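Local coordinates for surface protein SPB1 (Streptococcus agalactiae, PDB 4UZG) that forms the backbone subunit of the group B streptococcus pilus 2b, probably polymerised by sortase into the shaft of the fibre, at residues A[34-47]-A[89-103]. Sequence-based numbering, arbitrary orientation.
Sequences KVYQYVIKDTMPSA and NNFTITIPWAATNTP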
# COMPACT_ATOMS: atom_id res chain seq x y z
N LYS A 34 1.79 -37.53 9.75
CA LYS A 34 2.78 -36.72 10.43
C LYS A 34 3.07 -35.47 9.60
O LYS A 34 3.29 -35.58 8.38
CB LYS A 34 4.04 -37.56 10.58
CG LYS A 34 5.24 -36.83 11.04
CD LYS A 34 6.39 -37.77 11.29
CE LYS A 34 7.59 -37.05 11.82
NZ LYS A 34 8.75 -37.94 12.06
N VAL A 35 3.09 -34.30 10.24
CA VAL A 35 3.49 -33.07 9.58
C VAL A 35 4.99 -32.90 9.71
O VAL A 35 5.53 -32.77 10.82
CB VAL A 35 2.77 -31.85 10.15
CG1 VAL A 35 3.27 -30.58 9.45
CG2 VAL A 35 1.26 -32.00 9.97
N TYR A 36 5.67 -32.85 8.57
CA TYR A 36 7.12 -32.67 8.55
C TYR A 36 7.53 -31.28 8.02
O TYR A 36 8.71 -30.94 8.12
CB TYR A 36 7.82 -33.79 7.78
CG TYR A 36 7.35 -33.92 6.36
CD1 TYR A 36 7.86 -33.11 5.37
CD2 TYR A 36 6.34 -34.82 6.02
CE1 TYR A 36 7.42 -33.23 4.06
CE2 TYR A 36 5.90 -34.95 4.72
CZ TYR A 36 6.42 -34.12 3.75
OH TYR A 36 6.01 -34.19 2.44
N GLN A 37 6.60 -30.49 7.51
CA GLN A 37 6.89 -29.11 7.12
C GLN A 37 5.62 -28.33 6.99
O GLN A 37 4.55 -28.90 6.78
CB GLN A 37 7.65 -29.07 5.79
CG GLN A 37 6.85 -29.58 4.61
CD GLN A 37 7.64 -29.63 3.32
OE1 GLN A 37 8.87 -29.70 3.34
NE2 GLN A 37 6.95 -29.64 2.21
N TYR A 38 5.75 -27.01 7.07
CA TYR A 38 4.72 -26.07 6.61
C TYR A 38 5.33 -25.23 5.50
O TYR A 38 6.46 -24.77 5.61
CB TYR A 38 4.18 -25.17 7.76
CG TYR A 38 3.24 -25.91 8.65
CD1 TYR A 38 1.90 -26.02 8.34
CD2 TYR A 38 3.70 -26.56 9.79
CE1 TYR A 38 1.04 -26.77 9.14
CE2 TYR A 38 2.85 -27.28 10.60
CZ TYR A 38 1.53 -27.42 10.25
OH TYR A 38 0.67 -28.17 11.02
N VAL A 39 4.55 -25.01 4.45
CA VAL A 39 4.99 -24.24 3.29
C VAL A 39 4.12 -22.99 3.15
O VAL A 39 2.89 -23.09 3.04
CB VAL A 39 4.89 -25.07 2.01
CG1 VAL A 39 5.41 -24.27 0.83
CG2 VAL A 39 5.63 -26.41 2.15
N ILE A 40 4.76 -21.82 3.17
CA ILE A 40 4.10 -20.54 3.01
C ILE A 40 4.49 -20.00 1.64
O ILE A 40 5.66 -19.75 1.37
CB ILE A 40 4.58 -19.55 4.10
CG1 ILE A 40 4.26 -20.10 5.50
CG2 ILE A 40 3.95 -18.18 3.89
CD1 ILE A 40 5.45 -20.74 6.20
N LYS A 41 3.49 -19.83 0.78
CA LYS A 41 3.71 -19.33 -0.58
C LYS A 41 2.99 -18.01 -0.74
O LYS A 41 1.81 -17.93 -0.45
CB LYS A 41 3.18 -20.30 -1.62
CG LYS A 41 4.04 -21.50 -1.82
CD LYS A 41 3.52 -22.41 -2.92
CE LYS A 41 4.41 -23.64 -3.08
NZ LYS A 41 3.95 -24.50 -4.21
N ASP A 42 3.69 -16.98 -1.20
CA ASP A 42 3.09 -15.64 -1.31
C ASP A 42 3.27 -15.15 -2.73
O ASP A 42 4.41 -15.02 -3.22
CB ASP A 42 3.79 -14.72 -0.32
CG ASP A 42 3.11 -13.39 -0.16
OD1 ASP A 42 2.60 -12.82 -1.13
OD2 ASP A 42 3.16 -12.84 0.98
N THR A 43 2.15 -14.92 -3.41
CA THR A 43 2.16 -14.35 -4.75
C THR A 43 1.79 -12.87 -4.60
O THR A 43 0.66 -12.53 -4.25
CB THR A 43 1.16 -15.06 -5.67
OG1 THR A 43 1.44 -16.46 -5.68
CG2 THR A 43 1.24 -14.50 -7.09
N MET A 44 2.77 -12.02 -4.85
CA MET A 44 2.63 -10.57 -4.73
C MET A 44 2.02 -10.00 -6.00
O MET A 44 2.03 -10.65 -7.05
CB MET A 44 4.00 -9.98 -4.48
CG MET A 44 4.50 -10.18 -3.06
SD MET A 44 3.63 -9.11 -1.88
CE MET A 44 4.52 -7.58 -2.11
N PRO A 45 1.53 -8.76 -5.93
CA PRO A 45 1.22 -8.01 -7.15
C PRO A 45 2.48 -7.86 -7.99
O PRO A 45 3.59 -8.18 -7.58
CB PRO A 45 0.78 -6.64 -6.62
CG PRO A 45 0.77 -6.68 -5.24
CD PRO A 45 1.39 -7.92 -4.74
N SER A 46 2.31 -7.36 -9.20
CA SER A 46 3.44 -6.98 -10.02
C SER A 46 4.38 -6.07 -9.23
O SER A 46 3.92 -5.23 -8.44
CB SER A 46 2.93 -6.20 -11.24
OG SER A 46 4.00 -5.58 -11.94
N ALA A 47 5.69 -6.16 -9.51
CA ALA A 47 6.65 -5.28 -8.87
C ALA A 47 6.45 -3.81 -9.28
O ALA A 47 6.97 -2.92 -8.61
CB ALA A 47 8.06 -5.71 -9.18
N ASN A 89 9.41 -11.53 -7.78
CA ASN A 89 8.69 -10.68 -6.82
C ASN A 89 7.83 -11.45 -5.83
O ASN A 89 7.09 -10.84 -5.06
CB ASN A 89 7.84 -9.61 -7.53
CG ASN A 89 7.59 -8.38 -6.67
OD1 ASN A 89 8.51 -7.79 -6.10
ND2 ASN A 89 6.32 -7.96 -6.61
N ASN A 90 7.96 -12.77 -5.85
CA ASN A 90 7.22 -13.68 -4.98
C ASN A 90 8.19 -14.40 -4.04
O ASN A 90 9.41 -14.36 -4.23
CB ASN A 90 6.46 -14.69 -5.81
CG ASN A 90 5.53 -14.05 -6.81
OD1 ASN A 90 4.87 -13.06 -6.51
ND2 ASN A 90 5.46 -14.61 -8.02
N PHE A 91 7.65 -15.14 -3.06
CA PHE A 91 8.50 -15.96 -2.22
C PHE A 91 7.77 -17.20 -1.73
O PHE A 91 6.54 -17.22 -1.64
CB PHE A 91 9.09 -15.18 -1.04
CG PHE A 91 8.08 -14.73 -0.00
CD1 PHE A 91 7.72 -15.57 1.03
CD2 PHE A 91 7.51 -13.46 -0.06
CE1 PHE A 91 6.82 -15.17 1.99
CE2 PHE A 91 6.61 -13.04 0.91
CZ PHE A 91 6.25 -13.89 1.94
N THR A 92 8.56 -18.21 -1.38
CA THR A 92 8.12 -19.40 -0.70
C THR A 92 9.05 -19.67 0.46
O THR A 92 10.26 -19.73 0.29
CB THR A 92 8.15 -20.62 -1.65
OG1 THR A 92 7.33 -20.36 -2.79
CG2 THR A 92 7.68 -21.88 -0.94
N ILE A 93 8.46 -19.84 1.64
CA ILE A 93 9.18 -20.19 2.85
C ILE A 93 8.74 -21.58 3.29
O ILE A 93 7.55 -21.84 3.41
CB ILE A 93 8.92 -19.14 3.96
CG1 ILE A 93 9.72 -17.88 3.65
CG2 ILE A 93 9.29 -19.69 5.36
CD1 ILE A 93 9.37 -16.68 4.49
N THR A 94 9.70 -22.47 3.51
CA THR A 94 9.41 -23.83 3.96
C THR A 94 10.01 -24.00 5.34
O THR A 94 11.20 -23.82 5.52
CB THR A 94 9.99 -24.86 2.99
OG1 THR A 94 9.45 -24.61 1.69
CG2 THR A 94 9.65 -26.27 3.40
N ILE A 95 9.16 -24.33 6.31
CA ILE A 95 9.59 -24.48 7.69
C ILE A 95 9.61 -25.99 8.02
O ILE A 95 8.56 -26.62 8.11
CB ILE A 95 8.65 -23.76 8.66
CG1 ILE A 95 8.55 -22.27 8.31
CG2 ILE A 95 9.11 -23.97 10.10
CD1 ILE A 95 7.55 -21.49 9.14
N PRO A 96 10.79 -26.58 8.19
CA PRO A 96 10.82 -27.99 8.60
C PRO A 96 10.23 -28.14 10.00
O PRO A 96 10.45 -27.30 10.87
CB PRO A 96 12.32 -28.35 8.54
CG PRO A 96 13.02 -27.08 8.73
CD PRO A 96 12.15 -26.03 8.06
N TRP A 97 9.49 -29.22 10.20
CA TRP A 97 8.68 -29.39 11.40
C TRP A 97 9.10 -30.61 12.21
O TRP A 97 8.72 -30.75 13.38
CB TRP A 97 7.20 -29.51 11.00
CG TRP A 97 6.24 -28.98 12.01
CD1 TRP A 97 5.33 -29.69 12.74
CD2 TRP A 97 6.08 -27.61 12.40
NE1 TRP A 97 4.63 -28.86 13.55
CE2 TRP A 97 5.06 -27.58 13.37
CE3 TRP A 97 6.67 -26.42 12.00
CZ2 TRP A 97 4.63 -26.39 13.95
CZ3 TRP A 97 6.26 -25.24 12.59
CH2 TRP A 97 5.25 -25.23 13.55
N ALA A 98 9.87 -31.50 11.59
CA ALA A 98 10.32 -32.72 12.25
C ALA A 98 11.60 -33.16 11.57
O ALA A 98 11.87 -32.78 10.43
CB ALA A 98 9.24 -33.84 12.15
N ALA A 99 12.38 -33.99 12.26
CA ALA A 99 13.67 -34.43 11.74
C ALA A 99 13.54 -35.37 10.56
O ALA A 99 14.46 -35.47 9.75
CB ALA A 99 14.50 -35.09 12.85
N THR A 100 12.43 -36.11 10.49
CA THR A 100 12.16 -37.05 9.38
C THR A 100 10.69 -36.98 8.98
O THR A 100 9.88 -36.43 9.73
CB THR A 100 12.48 -38.51 9.76
OG1 THR A 100 11.59 -38.94 10.80
CG2 THR A 100 13.91 -38.66 10.21
N ASN A 101 10.33 -37.56 7.84
CA ASN A 101 8.97 -37.39 7.30
C ASN A 101 7.91 -38.41 7.71
O ASN A 101 6.71 -38.17 7.53
CB ASN A 101 8.98 -37.34 5.78
CG ASN A 101 9.94 -36.32 5.25
OD1 ASN A 101 10.32 -35.39 5.96
ND2 ASN A 101 10.39 -36.51 4.01
N THR A 102 8.34 -39.54 8.26
CA THR A 102 7.43 -40.60 8.66
C THR A 102 7.58 -40.86 10.16
O THR A 102 8.61 -40.51 10.74
CB THR A 102 7.71 -41.88 7.89
OG1 THR A 102 9.09 -42.23 8.04
CG2 THR A 102 7.40 -41.68 6.41
N PRO A 103 6.55 -41.44 10.79
CA PRO A 103 6.60 -41.66 12.24
C PRO A 103 7.77 -42.52 12.67
O PRO A 103 7.89 -43.61 12.11
CB PRO A 103 5.27 -42.37 12.53
CG PRO A 103 4.37 -41.94 11.43
CD PRO A 103 5.25 -41.82 10.22
O HOH W 1 4.12 -37.65 6.76
O HOH W 2 4.70 -10.80 -8.15
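Tyr38 and Ile95, Ile40 and Ile93, and Asp42 and Phe91 form three hydrogen-bonded pairs, a clear example of how antiparallel strands are zipped together by their backbones. Each pair exchanges two N-H...O bonds, and that from Ile95 N to Tyr38 O is almost straight at 178°. Past the Tyr38-Ile95 pair, Trp97 N reaches Tyr36 O at 2.8 Å, approaching from above the carbonyl plane.

Packing differs between the two faces. On the buried side Tyr38 turns its CD2-CE2 edge onto the face of the Trp97 indole, a T-shaped pair with the centroids of the Tyr38 ring and the six-membered ring of Trp97 4.8 Å apart and planes at 81°. Further along, Ile40 CD1 meets Ile95 CD1 at 3.7 Å, while CB of Asp42 sits over the face of the Phe91 ring, a CH-pi contact; chi1 of Phe91 (68°) sets its CG between backbone N and carbonyl carbon and leaves the ring beneath the aspartate. Strands 16-26 and 121-131 cover this side. The other face carries Val39 and Lys41 against Thr92, and Gln37 against Thr94.

Polar side chains secure both ends. Lys34, fully extended, delivers NZ to Thr102 O (2.9 Å) and Thr100 O (3.0 Å); NZ also forms salt bridges with Asp113 and Asp114, which would offset its positive charge. Nearby, Asn101 lays its CB and amide over one face of the Tyr36 ring. At the far end Asn90 OD1 accepts from Met44 N at 2.9 Å. Asn89 ND2 donates hydrogen bonds to Pro45 O and Val50 O, while Asn89 OD1 accepts one from Leu52 N.

The chemistry thus divides the work: regular backbone bonds fix the register of two neighbouring interior strands of a mixed sheet, aromatic and aliphatic side chains, with Asp42 among them, pack on the inner face, and lysine and asparagine side chains hold the irregular chain where strand pairing ends.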